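Manganese-containing pseudocatalase (Thermus thermophilus, PDB 2V8T) probably breaks hydrogen peroxide down to water and oxygen, as a catalase of the non-haem type that carries two manganese ions in each subunit. Local coordinates at residues Y60-I63 with A64-T68; L227-R231 with N232-F236; E131-G135 with E136-T140; E75-A78 with A79-S83. All coordinates share one frame; numbering follows the deposited sequence.

Contact 1: Y60-I63 with A64-T68; sequences YDLI and ANIAT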
# COMPACT_ATOMS: atom_id res chain seq x y z
N TYR A 60 -5.74 27.48 17.98
CA TYR A 60 -4.41 26.83 18.00
C TYR A 60 -4.20 26.11 19.33
O TYR A 60 -3.79 24.94 19.35
CB TYR A 60 -3.34 27.86 17.75
CG TYR A 60 -1.94 27.28 17.89
CD1 TYR A 60 -1.49 26.27 17.05
CD2 TYR A 60 -1.09 27.74 18.88
CE1 TYR A 60 -0.23 25.73 17.20
CE2 TYR A 60 0.17 27.22 19.03
CZ TYR A 60 0.63 26.23 18.18
OH TYR A 60 1.89 25.69 18.28
N ASP A 61 -4.47 26.79 20.44
CA ASP A 61 -4.29 26.17 21.74
C ASP A 61 -5.08 24.88 21.82
O ASP A 61 -4.61 23.86 22.33
CB ASP A 61 -4.87 27.08 22.91
CG ASP A 61 -3.94 28.27 23.30
OD1 ASP A 61 -2.88 28.47 22.64
OD2 ASP A 61 -4.33 28.95 24.28
N LEU A 62 -6.31 24.91 21.31
CA LEU A 62 -7.19 23.74 21.39
C LEU A 62 -6.57 22.55 20.64
O LEU A 62 -6.48 21.46 21.18
CB LEU A 62 -8.56 24.11 20.83
CG LEU A 62 -9.58 23.05 21.00
CD1 LEU A 62 -9.90 22.76 22.45
CD2 LEU A 62 -10.84 23.42 20.23
N ILE A 63 -6.19 22.77 19.38
CA ILE A 63 -5.67 21.66 18.57
C ILE A 63 -4.33 21.18 19.12
O ILE A 63 -4.07 19.98 19.21
CB ILE A 63 -5.59 22.07 17.08
CG1 ILE A 63 -7.01 22.36 16.51
CG2 ILE A 63 -4.89 20.97 16.25
CD1 ILE A 63 -6.98 22.92 15.06
N ALA A 64 -3.44 22.12 19.49
CA ALA A 64 -2.14 21.75 20.00
C ALA A 64 -2.26 20.92 21.28
O ALA A 64 -1.49 19.98 21.52
CB ALA A 64 -1.27 22.97 20.21
N ASN A 65 -3.18 21.32 22.15
CA ASN A 65 -3.36 20.66 23.43
C ASN A 65 -4.04 19.29 23.29
O ASN A 65 -3.63 18.32 23.92
CB ASN A 65 -4.16 21.55 24.37
CG ASN A 65 -4.26 20.96 25.74
OD1 ASN A 65 -3.25 20.83 26.45
ND2 ASN A 65 -5.45 20.56 26.13
N ILE A 66 -5.09 19.21 22.47
CA ILE A 66 -5.74 17.92 22.26
C ILE A 66 -4.76 16.95 21.60
O ILE A 66 -4.72 15.77 21.98
CB ILE A 66 -7.09 18.05 21.55
CG1 ILE A 66 -8.07 18.81 22.44
CG2 ILE A 66 -7.64 16.66 21.20
CD1 ILE A 66 -9.42 19.11 21.76
N ALA A 67 -3.92 17.42 20.67
CA ALA A 67 -2.90 16.55 20.10
C ALA A 67 -2.07 15.89 21.22
O ALA A 67 -1.72 14.71 21.17
CB ALA A 67 -1.97 17.33 19.19
N THR A 68 -1.68 16.71 22.21
CA THR A 68 -0.85 16.21 23.31
C THR A 68 -1.59 15.14 24.11
O THR A 68 -1.02 14.13 24.50
CB THR A 68 -0.39 17.36 24.20
OG1 THR A 68 0.18 18.36 23.37
CG2 THR A 68 0.63 16.90 25.21
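Leu62 and Ile66 meet side by side, one turn apart, in a buried i to i+4 contact near the start of helix 57-85, a helix of the ferritin-like bundle that holds the two manganese ions. Both side chains point the same way, toward helix 172-200, and Leu62 CD1 lies 3.7 Å from Ile66 CD1. Leu62 sends CG anti to its backbone N (chi1 -174°), whereas Ile66 keeps CG1 beside its own N (chi1 -65°) and extends CD1 back along the helix to its partner. Two branched aliphatic residues suit this place: Ile66 also packs on the manganese ligand His188, and Leu62 carries the apolar strip on to Ala191 and Tyr192 of helix 172-200. The backbone beneath is regular, with Ile66 N bonded to Leu62 O at 2.9 Å and Ala67 N to Ile63 O at 3.0 Å. On another side of the helix Ala64, small enough to sit under an aromatic residue, places CB over one face of the Tyr60 ring, toward its rim. That ring's hydroxyl reaches across to Asp6 of the second subunit. One turn further on, Thr68 folds its hydroxyl back on the helix, OG1 donating to Ala64 O at 3.0 Å.

Contact 2: L227-R231 with N232-F236; sequences LGFHR and NLYRF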
# COMPACT_ATOMS: atom_id res chain seq x y z
N LEU A 227 -17.55 10.67 37.85
CA LEU A 227 -16.36 11.29 38.40
C LEU A 227 -16.10 12.70 37.83
O LEU A 227 -15.15 13.36 38.27
CB LEU A 227 -15.13 10.40 38.17
CG LEU A 227 -15.17 9.06 38.89
CD1 LEU A 227 -13.90 8.28 38.55
CD2 LEU A 227 -15.27 9.26 40.40
N GLY A 228 -16.93 13.12 36.87
CA GLY A 228 -16.84 14.47 36.30
C GLY A 228 -15.97 14.59 35.07
O GLY A 228 -15.74 15.71 34.60
N PHE A 229 -15.49 13.47 34.52
CA PHE A 229 -14.45 13.54 33.51
C PHE A 229 -14.93 14.10 32.17
O PHE A 229 -14.11 14.58 31.38
CB PHE A 229 -13.76 12.21 33.34
CG PHE A 229 -12.94 11.76 34.56
CD1 PHE A 229 -12.65 12.57 35.63
CD2 PHE A 229 -12.49 10.47 34.65
CE1 PHE A 229 -11.86 12.11 36.67
CE2 PHE A 229 -11.73 10.03 35.70
CZ PHE A 229 -11.37 10.83 36.69
N HIS A 230 -16.24 14.07 31.90
CA HIS A 230 -16.78 14.70 30.70
C HIS A 230 -16.69 16.22 30.76
O HIS A 230 -16.89 16.88 29.73
CB HIS A 230 -18.24 14.29 30.48
CG HIS A 230 -19.12 14.64 31.63
ND1 HIS A 230 -18.91 14.06 32.87
CD2 HIS A 230 -20.17 15.49 31.70
CE1 HIS A 230 -19.85 14.56 33.66
NE2 HIS A 230 -20.63 15.43 33.00
N ARG A 231 -16.46 16.80 31.91
CA ARG A 231 -16.36 18.25 32.02
C ARG A 231 -14.95 18.73 31.73
O ARG A 231 -14.77 19.93 31.52
CB ARG A 231 -16.75 18.71 33.44
CG ARG A 231 -18.16 18.31 33.80
CD ARG A 231 -18.61 18.85 35.10
NE ARG A 231 -19.98 18.40 35.35
CZ ARG A 231 -20.25 17.41 36.18
NH1 ARG A 231 -19.29 16.92 37.00
NH2 ARG A 231 -21.50 16.89 36.24
N ASN A 232 -13.95 17.85 31.81
CA ASN A 232 -12.58 18.30 31.97
C ASN A 232 -11.81 18.34 30.68
O ASN A 232 -11.66 17.33 29.97
CB ASN A 232 -11.85 17.31 32.91
CG ASN A 232 -12.41 17.30 34.30
OD1 ASN A 232 -13.17 18.20 34.68
ND2 ASN A 232 -12.05 16.26 35.06
N LEU A 233 -11.24 19.50 30.38
CA LEU A 233 -10.22 19.63 29.33
C LEU A 233 -8.94 19.93 30.07
O LEU A 233 -8.78 21.03 30.65
CB LEU A 233 -10.57 20.71 28.31
CG LEU A 233 -9.69 20.74 27.08
CD1 LEU A 233 -9.90 19.49 26.20
CD2 LEU A 233 -9.96 21.99 26.26
N TYR A 234 -8.04 18.96 30.17
CA TYR A 234 -6.76 19.12 30.86
C TYR A 234 -5.80 19.90 29.98
O TYR A 234 -5.68 19.59 28.78
CB TYR A 234 -6.16 17.77 31.19
CG TYR A 234 -7.03 16.88 32.03
CD1 TYR A 234 -7.90 15.94 31.44
CD2 TYR A 234 -7.05 16.97 33.40
CE1 TYR A 234 -8.73 15.16 32.20
CE2 TYR A 234 -7.87 16.20 34.18
CZ TYR A 234 -8.76 15.31 33.60
OH TYR A 234 -9.62 14.53 34.34
N ARG A 235 -5.08 20.82 30.58
CA ARG A 235 -4.03 21.59 29.92
C ARG A 235 -2.72 20.82 30.09
O ARG A 235 -2.09 20.87 31.17
CB ARG A 235 -3.95 23.00 30.50
CG ARG A 235 -2.99 23.89 29.75
CD ARG A 235 -2.90 25.32 30.34
NE ARG A 235 -2.25 25.35 31.64
CZ ARG A 235 -0.91 25.38 31.82
NH1 ARG A 235 -0.10 25.58 30.80
NH2 ARG A 235 -0.41 25.25 33.04
N PHE A 236 -2.32 20.07 29.06
CA PHE A 236 -1.17 19.19 29.10
C PHE A 236 0.11 19.99 28.74
O PHE A 236 0.78 19.72 27.75
CB PHE A 236 -1.34 18.01 28.14
CG PHE A 236 -2.29 16.95 28.61
CD1 PHE A 236 -1.81 15.89 29.39
CD2 PHE A 236 -3.64 16.91 28.24
CE1 PHE A 236 -2.64 14.85 29.80
CE2 PHE A 236 -4.45 15.88 28.66
CZ PHE A 236 -3.98 14.85 29.42
O HOH W 1 -13.43 15.51 37.70
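Phe229 and Asn232 meet across the tight turn that takes the chain from helix 219-226 into strand 232-235. The carboxamide of Asn232 lies obliquely to the phenyl ring, the planes 50° apart, with ND2 3.8 Å from Phe229 CD1. Both hydrogens of that nitrogen have acceptors. One goes to the hydroxyl of Tyr234, two residues along the strand, Asn232 ND2 to Tyr234 OH being 3.1 Å in a fairly straight bond close to the amide plane. The other goes to a water 3.1 Å from Asn232 ND2, which in turn donates to Leu227 O at 2.8 Å. An amide suits the place because its NH2 can serve strand and helix end together, and the two bonds fix its rotation. The helix end is a Schellman motif: Gly228 has positive phi (92°), where a side chain would press on the carbonyl oxygen of Leu227, so glycine fits well. Two short turns follow, Arg231 N bonding to Gly228 O at 3.0 Å and Asn232 N, weakly, to Phe229 O at 3.3 Å. Phe229 has CG beside its backbone N (chi1 -67°), which turns the ring back so that Leu227 CB sits over the centre of one face while CD1 meets Tyr234 OH at 3.8 Å. Beyond the turn the strand pairs in parallel with strand 260-263. The guanidinium group of Arg231 leads off the other way, bonded to Thr257 and salt-bridged to Asp255, whose OD2 also accepts from His230 NE2.

Contact 3: E131-G135 with E136-T140; sequences EHWNG and EYVFT
Tyr137 presents its ring edge to the face of Trp133 in a T-shaped pair, formed round a 3-10 turn in the loop that leads to helix 144-166. The phenol and the five-membered ring of the indole stand at 76°, with Tyr137 CD2 3.4 Å from Trp133 NE1, whose hydrogen is used by Ser38. The two side chains run antiparallel, each passing alongside the other. Over one face of the phenol, toward the rim, lies ND2 of Asn134, the amide plane turned 39° from the ring. In this one of its two conformers, Asn134 makes an Asx turn, OD1 accepting from Glu136 N at 2.8 Å, while its backbone O takes Tyr137 N at 3.0 Å. A water ties these groups together: it donates to Tyr137 OH at 2.7 Å and to His132 O at 2.6 Å, and accepts from Asn134 ND2. The same hydroxyl bonds Glu136 of the third subunit, which makes tyrosine apt here. A leucine in place of Tyr137 would probably cost that carboxylate its phenol partner and the water one of its three bonds, and leave the indole face without its aromatic edge. Val138, compact and branched, packs against the indole's six-membered ring, CG2 at the ring edge, 3.8 Å from Trp133 CH2.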
# COMPACT_ATOMS: atom_id res chain seq x y z
N GLU A 131 -3.71 -4.23 8.92
CA GLU A 131 -3.35 -3.13 8.02
C GLU A 131 -2.53 -2.15 8.78
O GLU A 131 -2.95 -1.63 9.84
CB GLU A 131 -4.59 -2.49 7.40
CG GLU A 131 -5.49 -1.60 8.24
CD GLU A 131 -6.42 -2.23 9.30
OE1 GLU A 131 -6.15 -3.34 9.78
OE2 GLU A 131 -7.37 -1.49 9.67
N HIS A 132 -1.33 -1.80 8.27
CA HIS A 132 -0.52 -0.88 9.02
C HIS A 132 -1.05 0.54 8.88
O HIS A 132 -1.53 0.96 7.83
CB HIS A 132 0.95 -0.96 8.60
CG HIS A 132 1.65 -2.20 9.10
ND1 HIS A 132 1.72 -3.37 8.42
CD2 HIS A 132 2.26 -2.44 10.30
CE1 HIS A 132 2.40 -4.25 9.16
NE2 HIS A 132 2.76 -3.72 10.31
N TRP A 133 -0.95 1.31 9.94
CA TRP A 133 -1.38 2.69 9.91
C TRP A 133 -0.62 3.45 8.83
O TRP A 133 0.56 3.19 8.60
CB TRP A 133 -1.11 3.35 11.29
CG TRP A 133 -1.69 4.71 11.43
CD1 TRP A 133 -2.96 5.00 11.82
CD2 TRP A 133 -1.08 5.97 11.11
NE1 TRP A 133 -3.18 6.35 11.78
CE2 TRP A 133 -2.05 6.98 11.33
CE3 TRP A 133 0.20 6.35 10.65
CZ2 TRP A 133 -1.79 8.31 11.11
CZ3 TRP A 133 0.47 7.69 10.44
CH2 TRP A 133 -0.52 8.66 10.66
N ASN A 134 -1.27 4.40 8.16
CA ASN A 134 -0.64 5.11 7.09
C ASN A 134 -0.93 6.60 7.18
O ASN A 134 -1.99 7.04 7.62
CB ASN A 134 -0.62 4.57 5.74
CG ASN A 134 -1.86 4.90 5.07
OD1 ASN A 134 -2.01 5.99 4.57
ND2 ASN A 134 -2.80 3.99 5.05
N GLY A 135 0.05 7.38 6.72
CA GLY A 135 -0.05 8.83 6.77
C GLY A 135 -1.13 9.47 5.99
O GLY A 135 -1.46 10.64 6.20
N GLU A 136 -1.76 8.73 5.06
CA GLU A 136 -2.91 9.28 4.36
C GLU A 136 -4.18 9.29 5.21
O GLU A 136 -5.21 9.80 4.80
CB GLU A 136 -3.12 8.63 3.03
CG GLU A 136 -3.67 9.92 2.18
CD GLU A 136 -3.87 9.61 0.75
OE1 GLU A 136 -4.25 10.41 -0.01
OE2 GLU A 136 -3.60 8.44 0.33
N TYR A 137 -4.09 8.77 6.42
CA TYR A 137 -5.16 8.90 7.42
C TYR A 137 -5.18 10.31 8.04
O TYR A 137 -6.09 10.61 8.82
CB TYR A 137 -5.05 7.87 8.50
CG TYR A 137 -5.24 6.42 8.07
CD1 TYR A 137 -5.94 6.01 6.96
CD2 TYR A 137 -4.74 5.42 8.88
CE1 TYR A 137 -6.12 4.64 6.70
CE2 TYR A 137 -4.92 4.08 8.67
CZ TYR A 137 -5.59 3.69 7.58
OH TYR A 137 -5.76 2.33 7.31
N VAL A 138 -4.17 11.15 7.71
CA VAL A 138 -4.07 12.53 8.22
C VAL A 138 -4.65 13.48 7.18
O VAL A 138 -4.33 13.39 6.00
CB VAL A 138 -2.62 12.86 8.55
CG1 VAL A 138 -2.42 14.34 8.84
CG2 VAL A 138 -2.17 12.01 9.76
N PHE A 139 -5.44 14.42 7.69
CA PHE A 139 -6.03 15.52 6.91
C PHE A 139 -5.50 16.82 7.52
O PHE A 139 -5.80 17.14 8.67
CB PHE A 139 -7.56 15.46 7.02
CG PHE A 139 -8.24 16.52 6.21
CD1 PHE A 139 -8.43 16.32 4.86
CD2 PHE A 139 -8.69 17.71 6.78
CE1 PHE A 139 -9.04 17.30 4.08
CE2 PHE A 139 -9.31 18.67 6.03
CZ PHE A 139 -9.50 18.46 4.69
N THR A 140 -4.71 17.55 6.73
CA THR A 140 -4.14 18.81 7.21
C THR A 140 -4.16 19.78 6.03
O THR A 140 -3.23 19.90 5.22
CB THR A 140 -2.78 18.60 7.87
OG1 THR A 140 -2.22 19.84 8.29
CG2 THR A 140 -1.74 17.86 7.03
O HOH W 2 -3.61 1.15 6.24

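Contact 4: E75-A78 with A79-S83; sequences ELVA and ATINS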
# COMPACT_ATOMS: atom_id res chain seq x y z
N GLU A 75 -0.71 5.55 23.97
CA GLU A 75 -0.05 4.83 25.06
C GLU A 75 -1.04 3.91 25.78
O GLU A 75 -0.75 2.76 26.08
CB GLU A 75 0.56 5.88 26.01
CG GLU A 75 1.33 5.26 27.14
CD GLU A 75 1.84 6.28 28.17
OE1 GLU A 75 1.31 7.45 28.17
OE2 GLU A 75 2.73 5.88 28.95
N LEU A 76 -2.23 4.47 26.10
CA LEU A 76 -3.23 3.70 26.86
C LEU A 76 -3.77 2.50 26.05
O LEU A 76 -3.97 1.42 26.58
CB LEU A 76 -4.36 4.64 27.27
CG LEU A 76 -5.42 4.03 28.19
CD1 LEU A 76 -4.78 3.71 29.56
CD2 LEU A 76 -6.57 4.99 28.36
N VAL A 77 -4.04 2.74 24.74
CA VAL A 77 -4.54 1.64 23.92
C VAL A 77 -3.44 0.58 23.74
O VAL A 77 -3.74 -0.63 23.83
CB VAL A 77 -5.08 2.15 22.57
CG1 VAL A 77 -5.60 0.95 21.77
CG2 VAL A 77 -6.23 3.14 22.81
N ALA A 78 -2.18 0.99 23.52
CA ALA A 78 -1.11 0.03 23.43
C ALA A 78 -1.02 -0.80 24.73
O ALA A 78 -0.80 -2.01 24.68
CB ALA A 78 0.20 0.71 23.12
N ALA A 79 -1.16 -0.14 25.89
CA ALA A 79 -1.10 -0.85 27.17
C ALA A 79 -2.21 -1.88 27.29
O ALA A 79 -2.02 -2.95 27.88
CB ALA A 79 -1.14 0.13 28.34
N THR A 80 -3.39 -1.56 26.76
CA THR A 80 -4.51 -2.46 26.78
C THR A 80 -4.22 -3.71 25.93
O THR A 80 -4.42 -4.85 26.35
CB THR A 80 -5.78 -1.74 26.27
OG1 THR A 80 -6.05 -0.60 27.09
CG2 THR A 80 -6.98 -2.64 26.27
N ILE A 81 -3.74 -3.48 24.70
CA ILE A 81 -3.33 -4.57 23.83
C ILE A 81 -2.25 -5.41 24.48
O ILE A 81 -2.32 -6.65 24.48
CB ILE A 81 -2.90 -4.00 22.46
CG1 ILE A 81 -4.12 -3.42 21.75
CG2 ILE A 81 -2.18 -5.04 21.63
CD1 ILE A 81 -3.77 -2.45 20.63
N ASN A 82 -1.24 -4.76 25.04
CA ASN A 82 -0.15 -5.49 25.67
C ASN A 82 -0.66 -6.33 26.84
O ASN A 82 -0.16 -7.44 27.08
CB ASN A 82 0.95 -4.55 26.08
CG ASN A 82 1.69 -4.00 24.89
OD1 ASN A 82 1.72 -4.62 23.83
ND2 ASN A 82 2.32 -2.81 25.07
N SER A 83 -1.60 -5.80 27.61
CA SER A 83 -2.21 -6.53 28.69
C SER A 83 -2.88 -7.80 28.21
O SER A 83 -2.77 -8.86 28.84
CB SER A 83 -3.22 -5.65 29.44
OG SER A 83 -2.63 -4.57 30.11
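With its chi1 at -59°, Thr80 holds OG1 beside its own backbone N, and both atoms of this residue donate to Leu76 O one turn back. The amide comes in from one face of the carbonyl plane, Thr80 N to Leu76 O 3.0 Å, and the hydroxyl from the opposite face, Thr80 OG1 to Leu76 O 2.9 Å. Two donors thus grip one oxygen, and the bond fixes the rotation of the hydroxyl, letting threonine sit in a buried helix with its polar atom satisfied. With a valine at this position the carbonyl of Leu76 would probably keep the amide but lose its second donor. Ser83 repeats the pattern, OG reaching Ala79 O at 2.8 Å and N at 2.9 Å, again from opposite faces. The apolar side of the turn belongs to Val77 and Ile81. Val77 has CG1 anti to its N (chi1 -179°), and this branch meets Ile81 CD1 at 4.0 Å, the two side chains crossing at a slant. Their bulk suits an interior place, for both also pack on Val26 of helix 20-26. Ala79 is small, and strand 7-8 comes close to it through Leu8; Ala78, equally slight, touches Phe48 of the second subunit. Asn82 N bonds Ala78 O at 2.8 Å, while OD1 of Asn82 accepts from the backbone N of Ser123 and ND2 donates to Asn49 of the second subunit. Val77 also lies close to the manganese ligands Glu36 and His73, as befits the buried core helix of a ferritin-like bundle.

Overall arrangement
From the N terminus the chain first passes contact 1, early in helix 57-85, and then contact 4, further along the same helix; the manganese ligands Glu70 and His73 lie between them. Contact 3 follows in the loop before helix 144-166, and contact 2 comes last, after helix 219-226. Each joins adjacent segments and closes only a turn or two, so the four run in series and none nests in or crosses another. Contacts 1 and 2 alone touch: Asn65 ND2 meets Tyr234 O at 2.8 Å and Asn65 OD1 meets Phe236 N at 2.9 Å, probable hydrogen bonds tying the helix to the end of strand 232-235. All four contacts reach the second subunit, contact 2 through Phe236 alone.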